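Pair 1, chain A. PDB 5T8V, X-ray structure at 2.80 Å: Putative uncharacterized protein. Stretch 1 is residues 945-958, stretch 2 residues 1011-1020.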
# COMPACT_ATOMS: atom_id res chain seq x y z
N LEU A 945 -23.88 -49.68 -42.44
CA LEU A 945 -24.61 -48.82 -41.51
C LEU A 945 -25.32 -47.69 -42.25
O LEU A 945 -26.52 -47.46 -42.05
CB LEU A 945 -23.64 -48.27 -40.46
CG LEU A 945 -24.19 -47.29 -39.44
CD1 LEU A 945 -25.38 -47.87 -38.69
CD2 LEU A 945 -23.08 -46.90 -38.47
N VAL A 946 -24.59 -46.98 -43.11
CA VAL A 946 -25.17 -45.87 -43.86
C VAL A 946 -26.34 -46.36 -44.71
O VAL A 946 -27.42 -45.76 -44.73
CB VAL A 946 -24.10 -45.19 -44.72
CG1 VAL A 946 -24.69 -44.02 -45.51
CG2 VAL A 946 -22.94 -44.71 -43.86
N ILE A 947 -26.14 -47.47 -45.42
CA ILE A 947 -27.17 -47.98 -46.33
C ILE A 947 -28.41 -48.38 -45.55
O ILE A 947 -29.54 -48.06 -45.94
CB ILE A 947 -26.62 -49.15 -47.16
CG1 ILE A 947 -25.53 -48.65 -48.11
CG2 ILE A 947 -27.74 -49.83 -47.95
CD1 ILE A 947 -24.74 -49.76 -48.78
N SER A 948 -28.23 -49.09 -44.43
CA SER A 948 -29.38 -49.48 -43.62
C SER A 948 -30.13 -48.26 -43.11
O SER A 948 -31.36 -48.23 -43.11
CB SER A 948 -28.93 -50.37 -42.46
OG SER A 948 -27.98 -49.71 -41.64
N SER A 949 -29.39 -47.23 -42.69
CA SER A 949 -30.04 -46.01 -42.20
C SER A 949 -30.86 -45.35 -43.31
O SER A 949 -32.01 -44.96 -43.10
CB SER A 949 -29.00 -45.05 -41.64
OG SER A 949 -28.33 -45.62 -40.53
N LEU A 950 -30.27 -45.21 -44.50
CA LEU A 950 -30.98 -44.58 -45.61
C LEU A 950 -32.22 -45.38 -45.98
O LEU A 950 -33.32 -44.83 -46.13
CB LEU A 950 -30.04 -44.45 -46.81
CG LEU A 950 -28.87 -43.48 -46.61
CD1 LEU A 950 -27.80 -43.69 -47.67
CD2 LEU A 950 -29.36 -42.04 -46.62
N LYS A 951 -32.06 -46.70 -46.16
CA LYS A 951 -33.22 -47.57 -46.38
C LYS A 951 -34.30 -47.28 -45.35
O LYS A 951 -35.47 -47.11 -45.70
CB LYS A 951 -32.79 -49.04 -46.32
CG LYS A 951 -31.93 -49.50 -47.49
CD LYS A 951 -32.76 -49.72 -48.74
CE LYS A 951 -31.88 -49.88 -49.98
NZ LYS A 951 -32.66 -49.79 -51.24
N GLY A 952 -33.92 -47.22 -44.07
CA GLY A 952 -34.88 -46.87 -43.05
C GLY A 952 -35.56 -45.54 -43.32
O GLY A 952 -36.76 -45.39 -43.07
N ILE A 953 -34.81 -44.56 -43.83
CA ILE A 953 -35.38 -43.24 -44.10
C ILE A 953 -36.48 -43.35 -45.16
O ILE A 953 -37.63 -42.95 -44.94
CB ILE A 953 -34.28 -42.25 -44.53
CG1 ILE A 953 -33.36 -41.96 -43.34
CG2 ILE A 953 -34.89 -40.96 -45.06
CD1 ILE A 953 -32.14 -41.13 -43.68
N GLN A 954 -36.14 -43.89 -46.33
CA GLN A 954 -37.15 -43.98 -47.38
C GLN A 954 -38.29 -44.92 -46.99
O GLN A 954 -39.41 -44.75 -47.50
CB GLN A 954 -36.53 -44.40 -48.72
CG GLN A 954 -35.52 -45.54 -48.69
CD GLN A 954 -34.71 -45.60 -49.97
OE1 GLN A 954 -34.82 -44.74 -50.84
NE2 GLN A 954 -33.88 -46.63 -50.10
N LYS A 955 -38.05 -45.87 -46.09
CA LYS A 955 -39.16 -46.61 -45.49
C LYS A 955 -40.04 -45.67 -44.66
O LYS A 955 -41.27 -45.83 -44.63
CB LYS A 955 -38.64 -47.76 -44.62
CG LYS A 955 -37.98 -48.92 -45.37
CD LYS A 955 -38.84 -49.45 -46.51
CE LYS A 955 -38.41 -48.86 -47.85
NZ LYS A 955 -39.33 -49.23 -48.95
N THR A 956 -39.43 -44.70 -43.99
CA THR A 956 -40.21 -43.71 -43.26
C THR A 956 -41.09 -42.90 -44.20
O THR A 956 -42.25 -42.64 -43.90
CB THR A 956 -39.29 -42.78 -42.46
OG1 THR A 956 -38.38 -43.55 -41.67
CG2 THR A 956 -40.10 -41.87 -41.55
N ARG A 957 -40.54 -42.49 -45.35
CA ARG A 957 -41.36 -41.80 -46.35
C ARG A 957 -42.52 -42.68 -46.79
O ARG A 957 -43.70 -42.27 -46.73
CB ARG A 957 -40.49 -41.40 -47.54
CG ARG A 957 -41.26 -41.18 -48.83
CD ARG A 957 -40.56 -40.18 -49.75
NE ARG A 957 -41.30 -40.01 -51.00
CZ ARG A 957 -41.23 -38.94 -51.78
NH1 ARG A 957 -40.45 -37.91 -51.45
NH2 ARG A 957 -41.94 -38.89 -52.90
N ALA A 958 -42.22 -43.90 -47.23
CA ALA A 958 -43.27 -44.83 -47.66
C ALA A 958 -44.36 -44.95 -46.61
O ALA A 958 -45.55 -44.99 -46.94
CB ALA A 958 -42.66 -46.20 -47.97
N LEU A 1011 -26.15 -38.46 -52.48
CA LEU A 1011 -27.19 -39.45 -52.25
C LEU A 1011 -27.85 -39.24 -50.90
O LEU A 1011 -29.09 -39.20 -50.79
CB LEU A 1011 -26.60 -40.86 -52.36
CG LEU A 1011 -27.55 -42.04 -52.09
CD1 LEU A 1011 -28.77 -41.98 -52.99
CD2 LEU A 1011 -26.81 -43.36 -52.29
N MET A 1012 -27.04 -39.07 -49.85
CA MET A 1012 -27.58 -38.79 -48.52
C MET A 1012 -28.41 -37.51 -48.54
O MET A 1012 -29.56 -37.50 -48.09
CB MET A 1012 -26.43 -38.69 -47.52
CG MET A 1012 -25.57 -39.95 -47.45
SD MET A 1012 -24.26 -39.90 -46.22
CE MET A 1012 -23.10 -38.77 -46.97
N VAL A 1013 -27.85 -36.43 -49.07
CA VAL A 1013 -28.58 -35.16 -49.14
C VAL A 1013 -29.89 -35.35 -49.89
O VAL A 1013 -30.96 -34.93 -49.42
CB VAL A 1013 -27.71 -34.08 -49.80
CG1 VAL A 1013 -28.51 -32.79 -50.01
CG2 VAL A 1013 -26.48 -33.79 -48.94
N ASP A 1014 -29.84 -36.00 -51.05
CA ASP A 1014 -31.03 -36.17 -51.88
C ASP A 1014 -32.10 -37.00 -51.17
O ASP A 1014 -33.29 -36.79 -51.40
CB ASP A 1014 -30.66 -36.83 -53.21
CG ASP A 1014 -29.96 -35.87 -54.15
OD1 ASP A 1014 -29.40 -34.86 -53.67
OD2 ASP A 1014 -29.97 -36.13 -55.38
N ILE A 1015 -31.69 -37.94 -50.31
CA ILE A 1015 -32.68 -38.75 -49.61
C ILE A 1015 -33.26 -38.01 -48.41
O ILE A 1015 -34.43 -38.22 -48.06
CB ILE A 1015 -32.06 -40.10 -49.20
CG1 ILE A 1015 -31.72 -40.92 -50.45
CG2 ILE A 1015 -33.03 -40.89 -48.31
CD1 ILE A 1015 -30.95 -42.20 -50.18
N VAL A 1016 -32.48 -37.14 -47.76
CA VAL A 1016 -32.92 -36.56 -46.49
C VAL A 1016 -33.62 -35.23 -46.68
O VAL A 1016 -34.60 -34.93 -45.99
CB VAL A 1016 -31.71 -36.43 -45.54
CG1 VAL A 1016 -32.15 -35.81 -44.21
CG2 VAL A 1016 -31.07 -37.78 -45.30
N VAL A 1017 -33.16 -34.39 -47.61
CA VAL A 1017 -33.62 -33.00 -47.68
C VAL A 1017 -35.11 -32.90 -48.00
O VAL A 1017 -35.73 -31.89 -47.63
CB VAL A 1017 -32.79 -32.19 -48.69
CG1 VAL A 1017 -33.01 -32.67 -50.11
CG2 VAL A 1017 -33.10 -30.70 -48.56
N PRO A 1018 -35.75 -33.86 -48.68
CA PRO A 1018 -37.20 -33.73 -48.90
C PRO A 1018 -38.01 -33.54 -47.63
O PRO A 1018 -39.15 -33.08 -47.70
CB PRO A 1018 -37.56 -35.04 -49.61
CG PRO A 1018 -36.33 -35.44 -50.30
CD PRO A 1018 -35.22 -35.05 -49.38
N PHE A 1019 -37.46 -33.89 -46.47
CA PHE A 1019 -38.17 -33.77 -45.21
C PHE A 1019 -37.94 -32.43 -44.52
O PHE A 1019 -38.48 -32.21 -43.43
CB PHE A 1019 -37.78 -34.91 -44.27
CG PHE A 1019 -38.02 -36.28 -44.84
CD1 PHE A 1019 -38.91 -36.48 -45.88
CD2 PHE A 1019 -37.36 -37.37 -44.32
CE1 PHE A 1019 -39.13 -37.74 -46.39
CE2 PHE A 1019 -37.58 -38.64 -44.82
CZ PHE A 1019 -38.46 -38.82 -45.86
N ALA A 1020 -37.15 -31.54 -45.11
CA ALA A 1020 -36.98 -30.20 -44.58
C ALA A 1020 -38.12 -29.27 -44.96
O ALA A 1020 -38.14 -28.12 -44.50
CB ALA A 1020 -35.65 -29.61 -45.07

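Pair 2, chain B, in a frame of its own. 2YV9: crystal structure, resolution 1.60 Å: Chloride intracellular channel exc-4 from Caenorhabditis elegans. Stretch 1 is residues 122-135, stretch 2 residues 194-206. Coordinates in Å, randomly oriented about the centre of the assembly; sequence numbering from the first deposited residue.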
# COMPACT_ATOMS: atom_id res chain seq x y z
N ARG B 122 -14.35 11.62 -8.30
CA ARG B 122 -14.25 13.01 -7.94
C ARG B 122 -12.97 13.22 -7.11
O ARG B 122 -12.26 14.20 -7.28
CB ARG B 122 -15.47 13.45 -7.15
CG ARG B 122 -16.75 13.53 -7.99
CD ARG B 122 -16.76 14.78 -8.85
NE ARG B 122 -17.92 14.79 -9.73
CZ ARG B 122 -18.04 14.08 -10.85
NH1 ARG B 122 -17.05 13.28 -11.26
NH2 ARG B 122 -19.15 14.16 -11.58
N ILE B 123 -12.77 12.31 -6.16
CA ILE B 123 -11.58 12.38 -5.28
C ILE B 123 -10.30 12.30 -6.10
O ILE B 123 -9.35 13.08 -5.89
CB ILE B 123 -11.61 11.27 -4.21
CG1 ILE B 123 -12.81 11.50 -3.26
CG2 ILE B 123 -10.28 11.16 -3.41
CD1 ILE B 123 -13.16 10.32 -2.29
N GLU B 124 -10.22 11.31 -6.97
CA GLU B 124 -9.01 11.10 -7.78
C GLU B 124 -8.78 12.32 -8.68
O GLU B 124 -7.65 12.82 -8.81
CB GLU B 124 -9.18 9.90 -8.69
CG GLU B 124 -7.99 9.61 -9.60
CD GLU B 124 -7.89 10.54 -10.81
OE1 GLU B 124 -8.91 11.00 -11.35
OE2 GLU B 124 -6.75 10.82 -11.25
N ASN B 125 -9.85 12.82 -9.30
CA ASN B 125 -9.68 13.87 -10.29
C ASN B 125 -9.22 15.16 -9.59
O ASN B 125 -8.36 15.92 -10.10
CB ASN B 125 -10.97 14.11 -11.07
CG ASN B 125 -10.73 14.74 -12.44
OD1 ASN B 125 -9.71 15.36 -12.70
ND2 ASN B 125 -11.69 14.56 -13.34
N LEU B 126 -9.78 15.42 -8.40
CA LEU B 126 -9.38 16.61 -7.64
C LEU B 126 -7.88 16.53 -7.32
O LEU B 126 -7.10 17.49 -7.58
CB LEU B 126 -10.17 16.67 -6.34
CG LEU B 126 -9.68 17.71 -5.35
CD1 LEU B 126 -9.82 19.14 -5.91
CD2 LEU B 126 -10.39 17.47 -3.95
N TYR B 127 -7.47 15.43 -6.71
CA TYR B 127 -6.06 15.38 -6.20
C TYR B 127 -5.06 15.30 -7.33
O TYR B 127 -3.98 15.86 -7.24
CB TYR B 127 -5.86 14.27 -5.19
CG TYR B 127 -4.65 14.43 -4.34
CD1 TYR B 127 -4.53 15.48 -3.47
CD2 TYR B 127 -3.67 13.49 -4.38
CE1 TYR B 127 -3.38 15.62 -2.70
CE2 TYR B 127 -2.53 13.59 -3.63
CZ TYR B 127 -2.39 14.64 -2.79
OH TYR B 127 -1.20 14.66 -2.08
N ARG B 128 -5.44 14.64 -8.41
CA ARG B 128 -4.60 14.60 -9.64
C ARG B 128 -4.35 16.02 -10.17
O ARG B 128 -3.20 16.42 -10.49
CB ARG B 128 -5.31 13.77 -10.66
CG ARG B 128 -4.81 13.81 -12.09
CD ARG B 128 -5.74 12.88 -12.85
NE ARG B 128 -6.29 13.47 -14.04
CZ ARG B 128 -7.47 13.18 -14.56
NH1 ARG B 128 -8.34 12.29 -14.03
NH2 ARG B 128 -7.80 13.81 -15.70
N ASN B 129 -5.39 16.82 -10.27
CA ASN B 129 -5.17 18.18 -10.76
C ASN B 129 -4.38 19.07 -9.78
O ASN B 129 -3.60 19.92 -10.20
CB ASN B 129 -6.47 18.83 -11.18
CG ASN B 129 -6.95 18.32 -12.52
OD1 ASN B 129 -8.02 17.76 -12.62
ND2 ASN B 129 -6.16 18.53 -13.54
N PHE B 130 -4.61 18.86 -8.49
CA PHE B 130 -3.82 19.56 -7.45
C PHE B 130 -2.34 19.24 -7.65
O PHE B 130 -1.52 20.14 -7.67
CB PHE B 130 -4.26 19.13 -6.06
CG PHE B 130 -3.37 19.61 -4.94
CD1 PHE B 130 -3.26 20.95 -4.61
CD2 PHE B 130 -2.66 18.68 -4.20
CE1 PHE B 130 -2.43 21.35 -3.53
CE2 PHE B 130 -1.84 19.09 -3.14
CZ PHE B 130 -1.75 20.41 -2.82
N LYS B 131 -2.01 17.95 -7.78
CA LYS B 131 -0.58 17.55 -7.92
C LYS B 131 0.03 18.19 -9.17
O LYS B 131 1.21 18.67 -9.16
CB LYS B 131 -0.50 16.04 -7.98
CG LYS B 131 -0.74 15.39 -6.58
CD LYS B 131 -0.48 13.88 -6.64
CE LYS B 131 -1.57 13.14 -7.41
NZ LYS B 131 -1.30 11.64 -7.43
N LEU B 132 -0.72 18.17 -10.28
CA LEU B 132 -0.23 18.84 -11.51
C LEU B 132 0.07 20.32 -11.28
O LEU B 132 1.13 20.83 -11.71
CB LEU B 132 -1.19 18.69 -12.67
CG LEU B 132 -1.31 17.23 -13.12
CD1 LEU B 132 -2.52 17.03 -14.08
CD2 LEU B 132 -0.03 16.75 -13.79
N PHE B 133 -0.82 21.02 -10.60
CA PHE B 133 -0.66 22.45 -10.38
C PHE B 133 0.52 22.70 -9.42
O PHE B 133 1.37 23.60 -9.62
CB PHE B 133 -1.92 23.08 -9.78
CG PHE B 133 -1.80 24.55 -9.56
CD1 PHE B 133 -1.34 25.38 -10.57
CD2 PHE B 133 -2.12 25.14 -8.33
CE1 PHE B 133 -1.21 26.75 -10.35
CE2 PHE B 133 -1.98 26.48 -8.11
CZ PHE B 133 -1.52 27.30 -9.10
N LEU B 134 0.60 21.87 -8.38
CA LEU B 134 1.71 21.98 -7.42
C LEU B 134 3.02 21.88 -8.17
O LEU B 134 3.91 22.72 -8.01
CB LEU B 134 1.57 20.94 -6.33
CG LEU B 134 2.75 20.76 -5.39
CD1 LEU B 134 2.98 22.00 -4.52
CD2 LEU B 134 2.49 19.48 -4.59
N ARG B 135 3.16 20.84 -8.97
CA ARG B 135 4.41 20.65 -9.69
C ARG B 135 4.63 21.79 -10.72
O ARG B 135 5.75 22.35 -10.83
CB ARG B 135 4.43 19.30 -10.39
CG ARG B 135 5.61 19.08 -11.34
CD ARG B 135 6.91 18.97 -10.53
NE ARG B 135 8.09 18.56 -11.30
CZ ARG B 135 8.30 17.33 -11.75
NH1 ARG B 135 7.40 16.38 -11.59
NH2 ARG B 135 9.41 17.05 -12.43
N GLU B 194 -10.68 9.64 2.77
CA GLU B 194 -9.81 10.01 1.65
C GLU B 194 -9.93 11.49 1.27
O GLU B 194 -8.93 12.21 1.10
CB GLU B 194 -10.11 9.13 0.46
CG GLU B 194 -9.83 7.67 0.80
CD GLU B 194 -10.48 6.66 -0.13
OE1 GLU B 194 -11.14 7.08 -1.11
OE2 GLU B 194 -10.26 5.44 0.10
N LEU B 195 -11.15 11.97 1.13
CA LEU B 195 -11.37 13.37 0.69
C LEU B 195 -11.04 14.40 1.75
O LEU B 195 -10.53 15.45 1.44
CB LEU B 195 -12.86 13.55 0.30
CG LEU B 195 -13.21 14.89 -0.33
CD1 LEU B 195 -12.30 15.17 -1.55
CD2 LEU B 195 -14.73 14.90 -0.70
N MET B 196 -11.41 14.17 3.03
CA MET B 196 -11.24 15.26 3.98
C MET B 196 -9.71 15.55 4.16
O MET B 196 -9.30 16.70 4.07
CB MET B 196 -11.93 14.96 5.31
CG MET B 196 -13.45 15.00 5.19
SD MET B 196 -14.20 14.47 6.79
CE MET B 196 -15.83 15.27 6.60
N PRO B 197 -8.91 14.49 4.33
CA PRO B 197 -7.42 14.84 4.35
C PRO B 197 -6.93 15.53 3.06
O PRO B 197 -6.21 16.50 3.15
CB PRO B 197 -6.77 13.47 4.56
CG PRO B 197 -7.85 12.66 5.32
CD PRO B 197 -9.15 13.08 4.64
N ARG B 198 -7.40 15.10 1.89
CA ARG B 198 -6.99 15.73 0.63
C ARG B 198 -7.41 17.22 0.60
O ARG B 198 -6.64 18.12 0.21
CB ARG B 198 -7.42 14.92 -0.56
CG ARG B 198 -6.66 13.59 -0.66
CD ARG B 198 -7.21 12.62 -1.74
NE ARG B 198 -6.34 11.46 -1.96
CZ ARG B 198 -6.10 10.53 -1.04
NH1 ARG B 198 -6.72 10.58 0.13
NH2 ARG B 198 -5.24 9.55 -1.29
N LEU B 199 -8.64 17.49 1.00
CA LEU B 199 -9.10 18.86 1.05
C LEU B 199 -8.26 19.71 1.98
O LEU B 199 -7.91 20.83 1.63
CB LEU B 199 -10.57 18.92 1.41
CG LEU B 199 -11.58 18.50 0.37
CD1 LEU B 199 -13.03 18.41 0.97
CD2 LEU B 199 -11.63 19.49 -0.86
N HIS B 200 -7.96 19.18 3.16
CA HIS B 200 -7.19 19.95 4.14
C HIS B 200 -5.77 20.17 3.63
O HIS B 200 -5.25 21.30 3.73
CB HIS B 200 -7.09 19.18 5.44
CG HIS B 200 -6.46 19.97 6.53
ND1 HIS B 200 -6.96 21.18 6.98
CD2 HIS B 200 -5.32 19.75 7.23
CE1 HIS B 200 -6.15 21.65 7.93
NE2 HIS B 200 -5.15 20.80 8.09
N HIS B 201 -5.17 19.16 3.02
CA HIS B 201 -3.85 19.33 2.36
C HIS B 201 -3.93 20.47 1.31
O HIS B 201 -3.06 21.36 1.23
CB HIS B 201 -3.36 18.06 1.65
CG HIS B 201 -2.82 17.02 2.56
ND1 HIS B 201 -1.78 16.18 2.21
CD2 HIS B 201 -3.13 16.71 3.85
CE1 HIS B 201 -1.53 15.36 3.21
NE2 HIS B 201 -2.32 15.67 4.23
N ILE B 202 -4.99 20.43 0.49
CA ILE B 202 -5.10 21.41 -0.56
C ILE B 202 -5.23 22.81 0.08
O ILE B 202 -4.66 23.79 -0.42
CB ILE B 202 -6.33 21.11 -1.45
CG1 ILE B 202 -6.00 19.91 -2.30
CG2 ILE B 202 -6.66 22.24 -2.27
CD1 ILE B 202 -7.17 19.33 -3.12
N ARG B 203 -6.00 22.91 1.18
CA ARG B 203 -6.19 24.22 1.82
C ARG B 203 -4.87 24.78 2.37
O ARG B 203 -4.48 25.92 2.09
CB ARG B 203 -7.21 24.12 2.95
CG ARG B 203 -8.01 25.38 3.13
CD ARG B 203 -7.44 26.34 4.10
NE ARG B 203 -8.10 27.65 4.06
CZ ARG B 203 -8.53 28.33 5.12
NH1 ARG B 203 -8.38 27.87 6.35
NH2 ARG B 203 -9.07 29.53 4.96
N ILE B 204 -4.18 23.96 3.14
CA ILE B 204 -2.90 24.36 3.76
C ILE B 204 -1.85 24.65 2.70
O ILE B 204 -1.16 25.67 2.77
CB ILE B 204 -2.39 23.27 4.72
CG1 ILE B 204 -3.34 23.03 5.89
CG2 ILE B 204 -0.99 23.62 5.29
CD1 ILE B 204 -3.76 24.30 6.63
N ILE B 205 -1.69 23.77 1.72
CA ILE B 205 -0.65 23.96 0.68
C ILE B 205 -1.04 25.15 -0.21
O ILE B 205 -0.22 25.97 -0.62
CB ILE B 205 -0.42 22.70 -0.13
CG1 ILE B 205 0.19 21.62 0.75
CG2 ILE B 205 0.53 22.96 -1.37
CD1 ILE B 205 1.48 22.06 1.49
N GLY B 206 -2.33 25.28 -0.52
CA GLY B 206 -2.77 26.49 -1.22
C GLY B 206 -2.39 27.80 -0.56
O GLY B 206 -1.80 28.71 -1.21

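What backbone arrangement do the two pairs share? In each, two helical segments run nearly parallel, their N-to-C directions 21° apart, with axes approaching to 10.4 Å in pair 1 and 10.3 Å in pair 2. Fourteen central residues superpose with an RMSD of 0.9 Å. No hydrogen bond crosses between the stretches in either pair, so the contact rests mainly on how side chains fill the space between the backbones. Pair 1 buries 469 Å² and pair 2 607 Å², both sides summed. The second stretch differs in detail: in pair 1 a 3-10 segment occupies 1017-1019, whereas in pair 2 the helix runs through 194-206 with a kink at B:Pro197, whose ring nitrogen has no hydrogen to give to the turn before.

How is the first matched inward position of the first helix filled? A:Leu950 matches B:Ile123, and their side-chain centres fall 1.0 Å apart although the branching differs. A:Leu950 reaches A:Ile1015, CD2 to CD1 at 3.9 Å, and also lies against A:Met1012, CD1 to CG at 4.4 Å. The matched partners in pair 2 are B:Arg198 and B:Leu195. B:Ile123 CG2 packs on B:Arg198 CD at 3.8 Å, and B:Ile123 CG1 lies 4.1 Å from B:Leu195 CD1. An arginine can stand where pair 1 has isoleucine because its aliphatic part supplies the apolar surface, while B:Arg198 NH1 donates a hydrogen bond to B:Glu194 O at 2.9 Å, within its own helix.

What happens one turn on, where A:Ile953 matches B:Leu126? Each touches both of the next matched positions, A:Val1016 with B:Leu199 and A:Phe1019 with B:Ile202. A:Ile953 CD1 meets A:Val1016 CG2 at 3.9 Å, and B:Leu126 CD2 meets B:Leu199 CD2 at the same distance. A:Ile953 CG2 approaches A:Phe1019 CE2 at 3.6 Å, much as B:Leu126 CG approaches B:Ile202 CD1 at 3.7 Å. The aromatic ring and the branched aliphatic chain therefore serve the same neighbour, their centres only 1.3 Å apart. A:Ile953 also adds a contact with A:Ile1015, CG2 to CG2 at 3.7 Å, whereas B:Leu126 reaches B:Leu195, CD2 to CD1 at 3.8 Å.

Where do the two solutions part most clearly? A:Gln954 and B:Tyr127 match in backbone, but their side-chain centres lie 4.5 Å apart. The CA-to-CB bond of A:Gln954 points sideways; its end comes nearer, but A:Gln954 OE1 still lies 4.7 Å from A:Ile1015 CD1. That of B:Tyr127 points toward the other stretch, and the ring lays one face over B:Arg198, with CD1 to CG at 4.0 Å. The charged end adds little: B:Arg198 CZ is 5.4 Å from the centroid of the ring formed by B:Tyr127 CG, CD1, CD2, CE1, CE2 and CZ, at most a weak cation-pi attraction. The other stretch covers 64 Å² of B:Tyr127 but only 22 Å² of A:Gln954.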